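Local coordinates for protein short-chain type dehydrogenase/reductase (Mycobacterium ulcerans, PDB 3SVT) that probably works as an NAD-dependent oxidoreductase of the short-chain dehydrogenase/reductase family, its particular substrate not being established, at residues 144-155 with 186-195; 211-221 with 253-264. All coordinates share one frame; numbering follows the deposited sequence.

Contact 1. Residues 144-155 with 186-195; sequences GSFVGISSIAAS and WVRVNSIRPG
The carbonyl oxygen F146 O is gripped from two quarters. N190 N reaches it at 3.1 Å, almost straight on (C=O...N angle 167°), while a water donates to it at 2.8 Å. The same water also donates to S145 OG, which bonds L237 O as well, and accepts from N190 ND2, which also bonds V245 O; it thus pins one strand's main chain to side chains of both. N190 spends its OD1 on Q248. Strands 144-149 and 187-194 run parallel with their axes 25° apart, and F146 N makes the preceding bond in the series, to R188 O at 2.8 Å.

On the face carrying S145, V147, N190 and I192, the chain of R188 bends at its third torsion (chi3 -74°). This lays the guanidinium flat against S145, with S145 CB over one face, 3.6 Å from R188 NH2; the nitrogens bond L237 O and V245 O. Further along, V147 CG1 and I192 CD1 press together at 3.4 Å, tighter than usual for two methyl groups. I149 CD1 lies beside the same I192 methyl.

Where strand 144-149 has given way to the loop at S150, R193, still in its strand, extends from CG to NE, its CG passing S150 OG and S151 O, and S155 CB sits over one guanidinium face, 3.3 Å from R193 NH1. D172 of helix 163-182 forms a salt bridge with R193 NE and hydrogen bonds with S150 OG and S191 OG. The last backbone bond, I152 N to P194 O at 3.0 Å, comes from above the carbonyl plane, and S151 OG caps the following short helical turn by accepting from A153 N. Two neighbouring parallel strands joined through helix 163-182 make a beta-alpha-beta crossover of the Rossmann-like fold, and S151, packed on Y164, stands where this family usually places its active-site serine.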
loop_
_atom_site.group_PDB
_atom_site.type_symbol
_atom_site.label_atom_id
_atom_site.label_comp_id
_atom_site.label_asym_id
_atom_site.label_seq_id
_atom_site.Cartn_x
_atom_site.Cartn_y
_atom_site.Cartn_z
ATOM N N GLY B 144 7.360 15.980 -20.607
ATOM C CA GLY B 144 8.579 16.001 -19.805
ATOM C C GLY B 144 8.441 15.088 -18.619
ATOM O O GLY B 144 7.523 14.274 -18.577
ATOM N N SER B 145 9.344 15.220 -17.648
ATOM C CA SER B 145 9.423 14.272 -16.530
ATOM C C SER B 145 9.786 14.960 -15.218
ATOM O O SER B 145 10.832 15.595 -15.128
ATOM C CB SER B 145 10.469 13.166 -16.844
ATOM O OG SER B 145 10.625 12.290 -15.723
ATOM N N PHE B 146 8.920 14.839 -14.213
ATOM C CA PHE B 146 9.128 15.489 -12.928
ATOM C C PHE B 146 9.458 14.378 -11.913
ATOM O O PHE B 146 8.717 13.418 -11.802
ATOM C CB PHE B 146 7.858 16.233 -12.502
ATOM C CG PHE B 146 8.030 17.077 -11.275
ATOM C CD1 PHE B 146 8.091 16.498 -10.010
ATOM C CD2 PHE B 146 8.142 18.469 -11.385
ATOM C CE1 PHE B 146 8.265 17.291 -8.874
ATOM C CE2 PHE B 146 8.316 19.259 -10.260
ATOM C CZ PHE B 146 8.379 18.678 -9.006
ATOM N N VAL B 147 10.561 14.505 -11.204
ATOM C CA VAL B 147 10.930 13.554 -10.183
ATOM C C VAL B 147 11.018 14.252 -8.816
ATOM O O VAL B 147 11.858 15.149 -8.586
ATOM C CB VAL B 147 12.287 12.892 -10.530
ATOM C CG1 VAL B 147 12.699 11.839 -9.436
ATOM C CG2 VAL B 147 12.228 12.274 -11.937
ATOM N N GLY B 148 10.166 13.830 -7.904
ATOM C CA GLY B 148 10.190 14.326 -6.549
ATOM C C GLY B 148 11.001 13.434 -5.641
ATOM O O GLY B 148 10.837 12.200 -5.641
ATOM N N ILE B 149 11.870 14.042 -4.846
ATOM C CA ILE B 149 12.640 13.266 -3.863
ATOM C C ILE B 149 11.955 13.273 -2.498
ATOM O O ILE B 149 11.885 14.299 -1.826
ATOM C CB ILE B 149 14.069 13.761 -3.696
ATOM C CG1 ILE B 149 14.766 13.865 -5.059
ATOM C CG2 ILE B 149 14.831 12.821 -2.727
ATOM C CD1 ILE B 149 14.948 12.550 -5.774
ATOM N N SER B 150 11.465 12.106 -2.101
ATOM C CA SER B 150 10.729 11.946 -0.862
ATOM C C SER B 150 11.664 11.374 0.217
ATOM O O SER B 150 12.763 11.869 0.378
ATOM C CB SER B 150 9.507 11.074 -1.127
ATOM O OG SER B 150 8.740 10.827 0.040
ATOM N N SER B 151 11.225 10.359 0.960
ATOM C CA SER B 151 12.049 9.704 1.978
ATOM C C SER B 151 11.411 8.405 2.432
ATOM O O SER B 151 10.190 8.245 2.393
ATOM C CB SER B 151 12.202 10.579 3.222
ATOM O OG SER B 151 12.926 9.896 4.245
ATOM N N ILE B 152 12.244 7.476 2.898
ATOM C CA ILE B 152 11.727 6.298 3.580
ATOM C C ILE B 152 10.870 6.665 4.818
ATOM O O ILE B 152 10.038 5.874 5.262
ATOM C CB ILE B 152 12.867 5.371 4.006
ATOM C CG1 ILE B 152 12.303 4.043 4.545
ATOM C CG2 ILE B 152 13.752 6.080 5.027
ATOM C CD1 ILE B 152 13.294 2.893 4.472
ATOM N N ALA B 153 11.080 7.849 5.383
ATOM C CA ALA B 153 10.233 8.342 6.456
ATOM C C ALA B 153 8.752 8.364 6.060
ATOM O O ALA B 153 7.896 8.226 6.929
ATOM C CB ALA B 153 10.707 9.720 6.945
ATOM N N ALA B 154 8.456 8.493 4.762
ATOM C CA ALA B 154 7.091 8.381 4.249
ATOM C C ALA B 154 6.585 6.942 4.145
ATOM O O ALA B 154 5.389 6.721 4.252
ATOM C CB ALA B 154 6.948 9.097 2.824
ATOM N N SER B 155 7.461 5.966 3.902
ATOM C CA SER B 155 6.995 4.580 3.691
ATOM C C SER B 155 6.972 3.790 4.994
ATOM O O SER B 155 6.187 2.867 5.130
ATOM C CB SER B 155 7.856 3.832 2.667
ATOM O OG SER B 155 9.216 3.803 3.054
ATOM N N TRP B 186 1.539 14.197 -21.567
ATOM C CA TRP B 186 2.836 13.519 -21.654
ATOM C C TRP B 186 3.816 14.011 -20.614
ATOM O O TRP B 186 5.014 13.904 -20.827
ATOM C CB TRP B 186 3.484 13.655 -23.059
ATOM C CG TRP B 186 2.678 13.133 -24.215
ATOM C CD1 TRP B 186 1.990 13.880 -25.131
ATOM C CD2 TRP B 186 2.525 11.762 -24.631
ATOM N NE1 TRP B 186 1.398 13.066 -26.067
ATOM C CE2 TRP B 186 1.709 11.763 -25.790
ATOM C CE3 TRP B 186 2.982 10.536 -24.133
ATOM C CZ2 TRP B 186 1.345 10.590 -26.458
ATOM C CZ3 TRP B 186 2.614 9.355 -24.806
ATOM C CH2 TRP B 186 1.803 9.401 -25.953
ATOM N N VAL B 187 3.326 14.553 -19.500
ATOM C CA VAL B 187 4.188 14.894 -18.371
ATOM C C VAL B 187 4.090 13.771 -17.316
ATOM O O VAL B 187 3.033 13.548 -16.707
ATOM C CB VAL B 187 3.795 16.245 -17.728
ATOM C CG1 VAL B 187 4.664 16.544 -16.470
ATOM C CG2 VAL B 187 3.898 17.400 -18.761
ATOM N N ARG B 188 5.198 13.066 -17.126
ATOM C CA ARG B 188 5.284 11.983 -16.154
ATOM C C ARG B 188 5.717 12.554 -14.810
ATOM O O ARG B 188 6.523 13.482 -14.747
ATOM C CB ARG B 188 6.269 10.917 -16.641
ATOM C CG ARG B 188 5.966 10.503 -18.093
ATOM C CD ARG B 188 6.851 9.412 -18.598
ATOM N NE ARG B 188 8.224 9.834 -18.904
ATOM C CZ ARG B 188 9.281 9.632 -18.125
ATOM N NH1 ARG B 188 9.159 9.057 -16.907
ATOM N NH2 ARG B 188 10.489 10.018 -18.564
ATOM N N VAL B 189 5.152 12.025 -13.739
ATOM C CA VAL B 189 5.496 12.490 -12.401
ATOM C C VAL B 189 5.689 11.273 -11.507
ATOM O O VAL B 189 4.814 10.402 -11.439
ATOM C CB VAL B 189 4.414 13.444 -11.786
ATOM C CG1 VAL B 189 4.928 14.064 -10.454
ATOM C CG2 VAL B 189 4.000 14.525 -12.782
ATOM N N ASN B 190 6.838 11.209 -10.842
ATOM C CA ASN B 190 7.195 10.079 -9.998
ATOM C C ASN B 190 7.902 10.561 -8.734
ATOM O O ASN B 190 8.455 11.670 -8.703
ATOM C CB ASN B 190 8.118 9.092 -10.751
ATOM C CG ASN B 190 7.467 8.459 -11.973
ATOM O OD1 ASN B 190 6.626 7.587 -11.840
ATOM N ND2 ASN B 190 7.887 8.872 -13.169
ATOM N N SER B 191 7.893 9.722 -7.699
ATOM C CA SER B 191 8.612 9.997 -6.449
ATOM C C SER B 191 9.695 8.935 -6.203
ATOM O O SER B 191 9.495 7.749 -6.459
ATOM C CB SER B 191 7.661 10.044 -5.258
ATOM O OG SER B 191 8.405 10.123 -4.050
ATOM N N ILE B 192 10.843 9.387 -5.703
ATOM C CA ILE B 192 11.859 8.532 -5.149
ATOM C C ILE B 192 11.924 8.706 -3.620
ATOM O O ILE B 192 12.052 9.836 -3.146
ATOM C CB ILE B 192 13.255 8.848 -5.743
ATOM C CG1 ILE B 192 13.234 8.720 -7.280
ATOM C CG2 ILE B 192 14.316 7.946 -5.137
ATOM C CD1 ILE B 192 14.442 9.294 -7.937
ATOM N N ARG B 193 11.898 7.597 -2.871
ATOM C CA ARG B 193 12.100 7.627 -1.413
ATOM C C ARG B 193 13.445 6.998 -1.036
ATOM O O ARG B 193 13.519 5.776 -0.918
ATOM C CB ARG B 193 11.015 6.799 -0.725
ATOM C CG ARG B 193 9.591 7.394 -0.758
ATOM C CD ARG B 193 8.674 6.287 -0.230
ATOM N NE ARG B 193 7.300 6.649 0.011
ATOM C CZ ARG B 193 6.286 5.771 0.009
ATOM N NH1 ARG B 193 6.458 4.481 -0.289
ATOM N NH2 ARG B 193 5.084 6.203 0.262
ATOM N N PRO B 194 14.499 7.808 -0.873
ATOM C CA PRO B 194 15.777 7.277 -0.443
ATOM C C PRO B 194 15.768 6.815 1.005
ATOM O O PRO B 194 15.035 7.369 1.826
ATOM C CB PRO B 194 16.739 8.464 -0.589
ATOM C CG PRO B 194 15.978 9.580 -1.145
ATOM C CD PRO B 194 14.546 9.250 -1.163
ATOM N N GLY B 195 16.581 5.817 1.317
ATOM C CA GLY B 195 16.772 5.388 2.697
ATOM C C GLY B 195 17.923 6.190 3.304
ATOM O O GLY B 195 18.016 7.401 3.135
HETATM O O HOH W 1 9.292 11.226 -13.406
HETATM O O HOH W 2 15.616 9.654 3.564
#

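Contact 2. Residues 211-221 with 253-264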
loop_
_atom_site.group_PDB
_atom_site.type_symbol
_atom_site.label_atom_id
_atom_site.label_comp_id
_atom_site.label_asym_id
_atom_site.label_seq_id
_atom_site.Cartn_x
_atom_site.Cartn_y
_atom_site.Cartn_z
ATOM N N LEU B 211 23.085 4.248 16.154
ATOM C CA LEU B 211 22.156 4.487 15.040
ATOM C C LEU B 211 22.587 3.811 13.723
ATOM O O LEU B 211 21.741 3.320 12.959
ATOM C CB LEU B 211 21.954 5.978 14.825
ATOM C CG LEU B 211 21.394 6.731 16.042
ATOM C CD1 LEU B 211 21.513 8.238 15.828
ATOM C CD2 LEU B 211 19.961 6.332 16.329
ATOM N N SER B 212 23.886 3.788 13.441
ATOM C CA SER B 212 24.380 3.050 12.264
ATOM C C SER B 212 24.065 1.563 12.404
ATOM O O SER B 212 23.703 0.919 11.433
ATOM C CB SER B 212 25.878 3.249 12.042
ATOM O OG SER B 212 26.653 2.554 13.018
ATOM N N SER B 213 24.203 1.038 13.620
ATOM C CA SER B 213 23.913 -0.366 13.895
ATOM C C SER B 213 22.412 -0.688 13.720
ATOM O O SER B 213 22.037 -1.735 13.148
ATOM C CB SER B 213 24.375 -0.729 15.313
ATOM O OG SER B 213 23.965 -2.038 15.637
ATOM N N ASP B 214 21.560 0.204 14.236
ATOM C CA ASP B 214 20.121 0.025 14.104
ATOM C C ASP B 214 19.727 0.060 12.619
ATOM O O ASP B 214 19.007 -0.808 12.149
ATOM C CB ASP B 214 19.335 1.082 14.903
ATOM C CG ASP B 214 17.839 0.731 15.021
ATOM O OD1 ASP B 214 17.497 -0.242 15.741
ATOM O OD2 ASP B 214 17.001 1.416 14.387
ATOM N N TYR B 215 20.203 1.045 11.879
ATOM C CA TYR B 215 19.887 1.115 10.443
ATOM C C TYR B 215 20.349 -0.150 9.711
ATOM O O TYR B 215 19.639 -0.656 8.856
ATOM C CB TYR B 215 20.517 2.342 9.790
ATOM C CG TYR B 215 19.670 3.607 9.791
ATOM C CD1 TYR B 215 18.754 3.859 8.768
ATOM C CD2 TYR B 215 19.836 4.587 10.775
ATOM C CE1 TYR B 215 18.005 5.021 8.755
ATOM C CE2 TYR B 215 19.079 5.756 10.762
ATOM C CZ TYR B 215 18.179 5.969 9.751
ATOM O OH TYR B 215 17.435 7.134 9.721
ATOM N N ALA B 216 21.532 -0.657 10.075
ATOM C CA ALA B 216 22.117 -1.818 9.396
ATOM C C ALA B 216 21.245 -3.054 9.597
ATOM O O ALA B 216 21.011 -3.790 8.649
ATOM C CB ALA B 216 23.559 -2.073 9.868
ATOM N N MET B 217 20.771 -3.270 10.831
ATOM C CA MET B 217 19.840 -4.368 11.133
ATOM C C MET B 217 18.489 -4.226 10.390
ATOM O O MET B 217 17.815 -5.213 10.159
ATOM C CB MET B 217 19.571 -4.449 12.638
ATOM C CG MET B 217 20.811 -4.751 13.485
ATOM S SD MET B 217 21.219 -6.516 13.483
ATOM C CE MET B 217 22.808 -6.520 14.325
ATOM N N CYS B 218 18.104 -3.003 10.034
ATOM C CA CYS B 218 16.853 -2.773 9.299
ATOM C C CYS B 218 17.021 -2.901 7.788
ATOM O O CYS B 218 16.036 -2.856 7.092
ATOM C CB CYS B 218 16.266 -1.396 9.608
ATOM S SG CYS B 218 15.839 -1.179 11.377
ATOM N N THR B 219 18.258 -3.066 7.309
ATOM C CA THR B 219 18.606 -2.946 5.887
ATOM C C THR B 219 19.168 -4.250 5.305
ATOM O O THR B 219 20.237 -4.704 5.689
ATOM C CB THR B 219 19.609 -1.802 5.658
ATOM O OG1 THR B 219 19.119 -0.614 6.294
ATOM C CG2 THR B 219 19.774 -1.505 4.155
ATOM N N PRO B 220 18.428 -4.880 4.392
ATOM C CA PRO B 220 18.891 -6.178 3.884
ATOM C C PRO B 220 20.249 -6.129 3.198
ATOM O O PRO B 220 21.098 -6.948 3.490
ATOM C CB PRO B 220 17.772 -6.600 2.920
ATOM C CG PRO B 220 16.525 -5.937 3.502
ATOM C CD PRO B 220 16.987 -4.671 4.179
ATOM N N LEU B 221 20.466 -5.173 2.304
ATOM C CA LEU B 221 21.767 -5.043 1.665
ATOM C C LEU B 221 22.796 -4.525 2.668
ATOM O O LEU B 221 22.551 -3.538 3.357
ATOM C CB LEU B 221 21.701 -4.137 0.429
ATOM C CG LEU B 221 20.830 -4.641 -0.732
ATOM C CD1 LEU B 221 20.860 -3.633 -1.879
ATOM C CD2 LEU B 221 21.345 -5.963 -1.276
ATOM N N ASP B 253 16.719 2.230 -1.124
ATOM C CA ASP B 253 16.929 2.140 0.339
ATOM C C ASP B 253 17.586 0.860 0.838
ATOM O O ASP B 253 17.617 0.595 2.046
ATOM C CB ASP B 253 15.581 2.350 1.029
ATOM C CG ASP B 253 14.621 1.194 0.839
ATOM O OD1 ASP B 253 14.959 0.182 0.177
ATOM O OD2 ASP B 253 13.497 1.309 1.396
ATOM N N GLY B 254 18.165 0.069 -0.071
ATOM C CA GLY B 254 18.787 -1.206 0.322
ATOM C C GLY B 254 17.816 -2.278 0.820
ATOM O O GLY B 254 18.236 -3.296 1.375
ATOM N N GLY B 255 16.530 -2.048 0.596
ATOM C CA GLY B 255 15.454 -2.893 1.073
ATOM C C GLY B 255 14.944 -2.569 2.473
ATOM O O GLY B 255 14.189 -3.355 3.044
ATOM N N GLN B 256 15.343 -1.428 3.036
ATOM C CA GLN B 256 14.946 -1.103 4.420
ATOM C C GLN B 256 13.423 -1.084 4.612
ATOM O O GLN B 256 12.938 -1.486 5.655
ATOM C CB GLN B 256 15.549 0.216 4.898
ATOM C CG GLN B 256 15.135 0.553 6.328
ATOM C CD GLN B 256 15.866 1.712 6.946
ATOM O OE1 GLN B 256 16.738 2.318 6.320
ATOM N NE2 GLN B 256 15.527 2.019 8.222
ATOM N N MET B 257 12.669 -0.697 3.589
ATOM C CA MET B 257 11.213 -0.610 3.718
ATOM C C MET B 257 10.555 -1.941 4.031
ATOM O O MET B 257 9.408 -1.966 4.441
ATOM C CB MET B 257 10.567 0.024 2.459
ATOM C CG MET B 257 10.458 -0.887 1.274
ATOM S SD MET B 257 9.604 -0.183 -0.165
ATOM C CE MET B 257 8.928 -1.695 -0.851
ATOM N N LEU B 258 11.263 -3.044 3.824
ATOM C CA LEU B 258 10.762 -4.375 4.127
ATOM C C LEU B 258 10.821 -4.694 5.602
ATOM O O LEU B 258 10.172 -5.667 6.048
ATOM C CB LEU B 258 11.580 -5.433 3.381
ATOM C CG LEU B 258 11.597 -5.204 1.865
ATOM C CD1 LEU B 258 12.604 -6.141 1.228
ATOM C CD2 LEU B 258 10.194 -5.398 1.352
ATOM N N ARG B 259 11.591 -3.907 6.343
ATOM C CA ARG B 259 11.730 -4.093 7.793
ATOM C C ARG B 259 11.047 -2.888 8.469
ATOM O O ARG B 259 9.859 -2.685 8.268
ATOM C CB ARG B 259 13.206 -4.274 8.153
ATOM C CG ARG B 259 13.826 -5.455 7.392
ATOM C CD ARG B 259 15.101 -6.028 7.986
ATOM N NE ARG B 259 15.620 -7.093 7.097
ATOM C CZ ARG B 259 16.890 -7.509 7.025
ATOM N NH1 ARG B 259 17.843 -6.982 7.806
ATOM N NH2 ARG B 259 17.217 -8.473 6.153
ATOM N N ARG B 260 11.757 -2.073 9.238
ATOM C CA ARG B 260 11.112 -0.929 9.887
ATOM C C ARG B 260 11.944 0.339 9.746
ATOM O O ARG B 260 13.107 0.305 9.353
ATOM C CB ARG B 260 10.864 -1.229 11.363
ATOM C CG ARG B 260 12.099 -1.591 12.141
ATOM C CD ARG B 260 11.887 -1.466 13.631
ATOM N NE ARG B 260 13.062 -1.947 14.338
ATOM C CZ ARG B 260 14.167 -1.230 14.546
ATOM N NH1 ARG B 260 14.266 0.033 14.130
ATOM N NH2 ARG B 260 15.177 -1.767 15.199
ATOM N N GLY B 261 11.339 1.479 10.071
ATOM C CA GLY B 261 12.103 2.680 10.228
ATOM C C GLY B 261 13.060 2.530 11.405
ATOM O O GLY B 261 12.902 1.633 12.224
ATOM N N PRO B 262 14.042 3.439 11.512
ATOM C CA PRO B 262 15.003 3.409 12.591
ATOM C C PRO B 262 14.411 3.772 13.954
ATOM O O PRO B 262 13.394 4.487 14.059
ATOM C CB PRO B 262 16.034 4.456 12.161
ATOM C CG PRO B 262 15.211 5.466 11.456
ATOM C CD PRO B 262 14.223 4.622 10.653
ATOM N N ASP B 263 15.068 3.256 14.982
ATOM C CA ASP B 263 14.742 3.521 16.381
ATOM C C ASP B 263 15.851 4.418 16.923
ATOM O O ASP B 263 16.979 3.959 17.113
ATOM C CB ASP B 263 14.698 2.182 17.119
ATOM C CG ASP B 263 14.443 2.319 18.607
ATOM O OD1 ASP B 263 14.311 3.450 19.150
ATOM O OD2 ASP B 263 14.390 1.254 19.232
ATOM N N PHE B 264 15.531 5.694 17.167
ATOM C CA PHE B 264 16.524 6.685 17.619
ATOM C C PHE B 264 16.578 6.766 19.151
ATOM O O PHE B 264 17.113 7.733 19.701
ATOM C CB PHE B 264 16.247 8.071 17.028
ATOM C CG PHE B 264 16.902 8.324 15.670
ATOM C CD1 PHE B 264 16.648 7.489 14.579
ATOM C CD2 PHE B 264 17.740 9.426 15.489
ATOM C CE1 PHE B 264 17.262 7.721 13.342
ATOM C CE2 PHE B 264 18.355 9.698 14.245
ATOM C CZ PHE B 264 18.112 8.845 13.158
HETATM O O HOH W 3 20.610 -6.512 8.038
#
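R259 CB starts 3.3 Å from C218 O, and the rest of the side chain runs on past the end of helix 209-218. CG and CD follow over the same carbonyl oxygen, which is buried without a hydrogen-bond partner and is approached by C-H groups, Q256 CA among them in a CA-H...O contact. NE then skirts the ring of P220 on its way to a salt bridge with D180 of the second subunit. At the tip the two nitrogens part: R259 NH1 gives a bond to M217 O at 2.9 Å, approaching 51° above that carbonyl plane, and another to a water at 2.8 Å that in turn donates to A216 O. NH2 rests against P220, 3.6 Å from P220 CA, with the proline over one face of the guanidinium. Extended from CG to NE, the chain reaches far enough for the charge to meet the other subunit.

Residues 253-264 leave strand 249-252 of the Rossmann-like sheet through a type I' turn, D253 to Q256, in which D253 OD1 closes an Asx turn on G255 N. G254 O of that turn takes L221 N at 3.1 Å. Helix 209-218 belongs to the region that in this family commonly covers the substrate site.

Farther along, R260 and D214 form an end-on salt bridge, with R260 NH2 to D214 OD1 at 2.8 Å and NH1 to OD2, carboxylate and guanidinium planes 24° apart. D263 N adds a third bond, 2.7 Å to D214 OD2, from above the carboxylate. C218 SG lies over one face of the R260 guanidinium. Beyond it P262 CB sits over the face of the Y215 ring, 3.8 Å from its centroid, a CH-pi contact, while L211 CD2 sits over the face of F264, whose ring also meets F161 edge-to-face.

From the N terminus, contact 1 comes first: strand 144-149 goes out through helix 163-182, and the return of the chain along residues 186-195 closes that excursion inside the central sheet. Only afterwards does the chain enter helix 209-218; it then passes helix 227-238 and strand 249-252 before 253-264 returns to close contact 2. The two loops are thus in series, neither nested nor crossed. Their centres lie 20 Å apart, yet they touch, I152 CD1 packing on D253 OD2 at 3.5 Å and on Q256, which joins the turn after strand 144-149 to the loop 253-264 that in turn holds helix 209-218. Both also reach the second subunit, where R188 of contact 1 packs on L221 of the neighbouring copy.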